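Local coordinates for protein putative glutathionylspermidine synthase (Methylobacillus flagellatus, PDB 3N6X) that is a putative glutathionylspermidine synthase, a ligase of the circularly permuted ATP-grasp family that probably uses ATP to form an amide bond, at residues A[142-148]-A[161-167]. Residues are numbered along the deposited sequence.
Sequences AHIAGVD and EDNLRTP. With SO4 (sulfate ion), chain B.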
ATOM      1  N   ALA A 142      -7.652  -2.444  10.639  1.00 27.44           N
ATOM      2  CA  ALA A 142      -6.777  -1.803   9.677  1.00 27.16           C
ATOM      3  C   ALA A 142      -7.223  -0.364   9.514  1.00 31.30           C
ATOM      4  O   ALA A 142      -8.058  -0.061   8.652  1.00 31.09           O
ATOM      5  CB  ALA A 142      -6.829  -2.533   8.331  1.00 27.69           C
ATOM      6  N   HIS A 143      -6.694   0.522  10.380  1.00 27.12           N
ATOM      7  CA  HIS A 143      -6.980   1.971  10.378  1.00 26.01           C
ATOM      8  C   HIS A 143      -6.443   2.569   9.094  1.00 30.00           C
ATOM      9  O   HIS A 143      -7.038   3.492   8.542  1.00 28.57           O
ATOM     10  CB  HIS A 143      -6.353   2.644  11.631  1.00 25.48           C
ATOM     11  CG  HIS A 143      -6.832   2.034  12.909  1.00 28.01           C
ATOM     12  ND1 HIS A 143      -6.378   0.791  13.329  1.00 29.65           N
ATOM     13  CD2 HIS A 143      -7.796   2.456  13.760  1.00 29.59           C
ATOM     14  CE1 HIS A 143      -7.053   0.517  14.441  1.00 29.19           C
ATOM     15  NE2 HIS A 143      -7.918   1.488  14.741  1.00 29.27           N
ATOM     16  N   ILE A 144      -5.332   1.995   8.587  1.00 28.10           N
ATOM     17  CA  ILE A 144      -4.760   2.332   7.290  1.00 27.78           C
ATOM     18  C   ILE A 144      -4.595   1.034   6.487  1.00 32.34           C
ATOM     19  O   ILE A 144      -3.954   0.081   6.963  1.00 30.39           O
ATOM     20  CB  ILE A 144      -3.413   3.080   7.400  1.00 30.85           C
ATOM     21  CG1 ILE A 144      -3.481   4.251   8.405  1.00 31.29           C
ATOM     22  CG2 ILE A 144      -2.920   3.542   5.991  1.00 30.10           C
ATOM     23  CD1 ILE A 144      -2.162   4.901   8.643  1.00 39.02           C
ATOM     24  N   ALA A 145      -5.110   1.026   5.255  1.00 28.73           N
ATOM     25  CA  ALA A 145      -4.987  -0.106   4.360  1.00 28.08           C
ATOM     26  C   ALA A 145      -4.494   0.365   3.013  1.00 32.96           C
ATOM     27  O   ALA A 145      -5.110   1.237   2.399  1.00 33.22           O
ATOM     28  CB  ALA A 145      -6.334  -0.788   4.204  1.00 28.31           C
ATOM     29  N   GLY A 146      -3.374  -0.187   2.579  1.00 29.62           N
ATOM     30  CA  GLY A 146      -2.830   0.058   1.250  1.00 29.90           C
ATOM     31  C   GLY A 146      -3.314  -1.011   0.289  1.00 37.74           C
ATOM     32  O   GLY A 146      -3.326  -2.195   0.632  1.00 38.27           O
ATOM     33  N   VAL A 147      -3.788  -0.606  -0.883  1.00 36.69           N
ATOM     34  CA  VAL A 147      -4.322  -1.540  -1.882  1.00 37.40           C
ATOM     35  C   VAL A 147      -3.518  -1.393  -3.155  1.00 41.57           C
ATOM     36  O   VAL A 147      -3.597  -0.356  -3.795  1.00 40.90           O
ATOM     37  CB  VAL A 147      -5.852  -1.283  -2.149  1.00 41.81           C
ATOM     38  CG1 VAL A 147      -6.432  -2.333  -3.092  1.00 41.26           C
ATOM     39  CG2 VAL A 147      -6.650  -1.230  -0.843  1.00 41.68           C
ATOM     40  N   ASP A 148      -2.743  -2.409  -3.528  1.00 39.40           N
ATOM     41  CA  ASP A 148      -1.957  -2.329  -4.761  1.00 39.82           C
ATOM     42  C   ASP A 148      -2.819  -2.686  -5.979  1.00 43.81           C
ATOM     43  O   ASP A 148      -3.367  -3.786  -6.053  1.00 43.75           O
ATOM     44  CB  ASP A 148      -0.670  -3.178  -4.669  1.00 41.53           C
ATOM     45  CG  ASP A 148       0.306  -2.672  -3.598  1.00 56.36           C
ATOM     46  OD1 ASP A 148       0.568  -1.447  -3.561  1.00 57.91           O
ATOM     47  OD2 ASP A 148       0.793  -3.505  -2.789  1.00 62.50           O
ATOM     48  N   GLU A 161      -2.508  -7.003  -4.268  1.00 38.61           N
ATOM     49  CA  GLU A 161      -2.144  -7.311  -2.888  1.00 38.34           C
ATOM     50  C   GLU A 161      -2.791  -6.324  -1.931  1.00 37.76           C
ATOM     51  O   GLU A 161      -3.007  -5.169  -2.296  1.00 36.94           O
ATOM     52  CB  GLU A 161      -0.602  -7.208  -2.751  1.00 40.58           C
ATOM     53  CG  GLU A 161      -0.014  -7.849  -1.508  1.00 57.85           C
ATOM     54  CD  GLU A 161       1.503  -7.830  -1.458  1.00 89.17           C
ATOM     55  OE1 GLU A 161       2.117  -7.008  -2.178  1.00 82.63           O
ATOM     56  OE2 GLU A 161       2.079  -8.642  -0.697  1.00 89.77           O
ATOM     57  N   ASP A 162      -3.025  -6.755  -0.677  1.00 32.17           N
ATOM     58  CA  ASP A 162      -3.529  -5.891   0.394  1.00 31.00           C
ATOM     59  C   ASP A 162      -2.370  -5.610   1.381  1.00 35.31           C
ATOM     60  O   ASP A 162      -1.506  -6.463   1.549  1.00 34.97           O
ATOM     61  CB  ASP A 162      -4.721  -6.564   1.113  1.00 31.88           C
ATOM     62  CG  ASP A 162      -5.903  -6.877   0.194  1.00 40.64           C
ATOM     63  OD1 ASP A 162      -6.532  -5.919  -0.313  1.00 41.44           O
ATOM     64  OD2 ASP A 162      -6.216  -8.080   0.011  1.00 40.23           O
ATOM     65  N   ASN A 163      -2.318  -4.400   1.977  1.00 33.00           N
ATOM     66  CA  ASN A 163      -1.254  -4.027   2.943  1.00 32.75           C
ATOM     67  C   ASN A 163      -1.890  -3.482   4.204  1.00 34.71           C
ATOM     68  O   ASN A 163      -2.313  -2.327   4.225  1.00 34.08           O
ATOM     69  CB  ASN A 163      -0.288  -2.995   2.338  1.00 35.81           C
ATOM     70  CG  ASN A 163       0.336  -3.437   1.048  1.00 60.46           C
ATOM     71  OD1 ASN A 163       1.321  -4.184   1.029  1.00 56.90           O
ATOM     72  ND2 ASN A 163      -0.239  -2.996  -0.065  1.00 52.94           N
ATOM     73  N   LEU A 164      -1.983  -4.324   5.254  1.00 30.45           N
ATOM     74  CA  LEU A 164      -2.728  -4.006   6.469  1.00 30.32           C
ATOM     75  C   LEU A 164      -1.884  -3.989   7.748  1.00 35.38           C
ATOM     76  O   LEU A 164      -2.446  -3.871   8.843  1.00 34.31           O
ATOM     77  CB  LEU A 164      -3.896  -5.027   6.641  1.00 29.91           C
ATOM     78  CG  LEU A 164      -4.724  -5.390   5.398  1.00 32.58           C
ATOM     79  CD1 LEU A 164      -5.594  -6.589   5.676  1.00 32.79           C
ATOM     80  CD2 LEU A 164      -5.586  -4.242   4.957  1.00 31.02           C
ATOM     81  N   ARG A 165      -0.569  -4.182   7.632  1.00 33.39           N
ATOM     82  CA  ARG A 165       0.309  -4.262   8.806  1.00 33.71           C
ATOM     83  C   ARG A 165       0.804  -2.867   9.237  1.00 39.35           C
ATOM     84  O   ARG A 165       0.285  -2.312  10.218  1.00 40.18           O
ATOM     85  CB  ARG A 165       1.463  -5.263   8.557  1.00 32.21           C
ATOM     86  CG  ARG A 165       0.946  -6.705   8.457  1.00 36.35           C
ATOM     87  CD  ARG A 165       1.921  -7.652   7.809  1.00 33.56           C
ATOM     88  NE  ARG A 165       1.228  -8.806   7.245  1.00 38.26           N
ATOM     89  CZ  ARG A 165       1.777 -10.002   7.073  1.00 48.35           C
ATOM     90  NH1 ARG A 165       3.035 -10.219   7.430  1.00 36.48           N
ATOM     91  NH2 ARG A 165       1.067 -10.995   6.558  1.00 35.77           N
ATOM     92  N   THR A 166       1.771  -2.291   8.494  1.00 34.71           N
ATOM     93  CA  THR A 166       2.257  -0.904   8.701  1.00 34.97           C
ATOM     94  C   THR A 166       2.381  -0.248   7.287  1.00 38.81           C
ATOM     95  O   THR A 166       3.511   0.029   6.841  1.00 38.44           O
ATOM     96  CB  THR A 166       3.634  -0.893   9.467  1.00 36.12           C
ATOM     97  OG1 THR A 166       4.587  -1.664   8.725  1.00 39.39           O
ATOM     98  CG2 THR A 166       3.526  -1.418  10.910  1.00 28.32           C
ATOM     99  N   PRO A 167       1.255  -0.164   6.489  1.00 34.07           N
ATOM    100  CA  PRO A 167       1.369   0.341   5.100  1.00 33.38           C
ATOM    101  C   PRO A 167       2.149   1.646   4.971  1.00 37.94           C
ATOM    102  O   PRO A 167       2.026   2.542   5.820  1.00 36.21           O
ATOM    103  CB  PRO A 167      -0.093   0.484   4.645  1.00 34.48           C
ATOM    104  CG  PRO A 167      -0.895   0.433   5.893  1.00 38.75           C
ATOM    105  CD  PRO A 167      -0.151  -0.454   6.826  1.00 34.66           C
TER
HETATM  106  S   SO4 B 474       2.432  -3.575   5.106  0.70 48.62           S
HETATM  107  O1  SO4 B 474       2.416  -2.696   3.954  0.70 53.58           O
HETATM  108  O2  SO4 B 474       1.075  -3.906   5.492  0.70 51.94           O
HETATM  109  O3  SO4 B 474       3.166  -4.775   4.763  0.70 55.94           O
HETATM  110  O4  SO4 B 474       3.111  -2.935   6.197  0.70 53.42           O
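Asn163 lays its side chain across the backbone of the opposing strand at Gly146, where the missing side chain matters: a beta-carbon there would sit only 3.4 Å from Asn163 CB. The carboxamide suits this place because Asn163 ND2 donates to Asp148 OD2 at 3.0 Å, nearly straight, and weakly to Gly146 O at 3.3 Å. Asp148, buried on the same face, needs such partners; its other oxygen forms a salt bridge with Arg430 of the adjoining strand 423-435. The Arg430 bridge and the Asn163 amide probably ease the like-charge approach of Glu161, whose OE1 lies 3.8 Å from Asp148 OD2. These residues belong to an antiparallel beta hairpin, strands 144-151 and 157-163, within the central mixed sheet of the ATP-grasp chain. Gly146 and Asn163 form a hydrogen-bonded pair, with Gly146 N to Asn163 O at 2.9 Å and Asn163 N to Gly146 O at 2.8 Å. Next to it, Val147 and Asp162 are a non-hydrogen-bonded pair on the other face, where Asp162 meets Arg94 in a salt bridge. Beyond Asn163 the chain leaves the strand, and apolar side chains take over the contact: Leu164 CD2 packs 3.6 Å from Ala145 CB and 4.0 Å from Ala142 CB, while the compact ring of Pro167 puts CG 3.7 Å from Ile144 CG2. Between Leu164 and Pro167 the turn presents backbone amides to a sulfate, probably from the crystallisation liquor: Arg165 N lies 2.7 Å from sulfate O2 and Thr166 N 2.7 Å from O4, with Thr166 OG1 also donating to O4 at 3.2 Å.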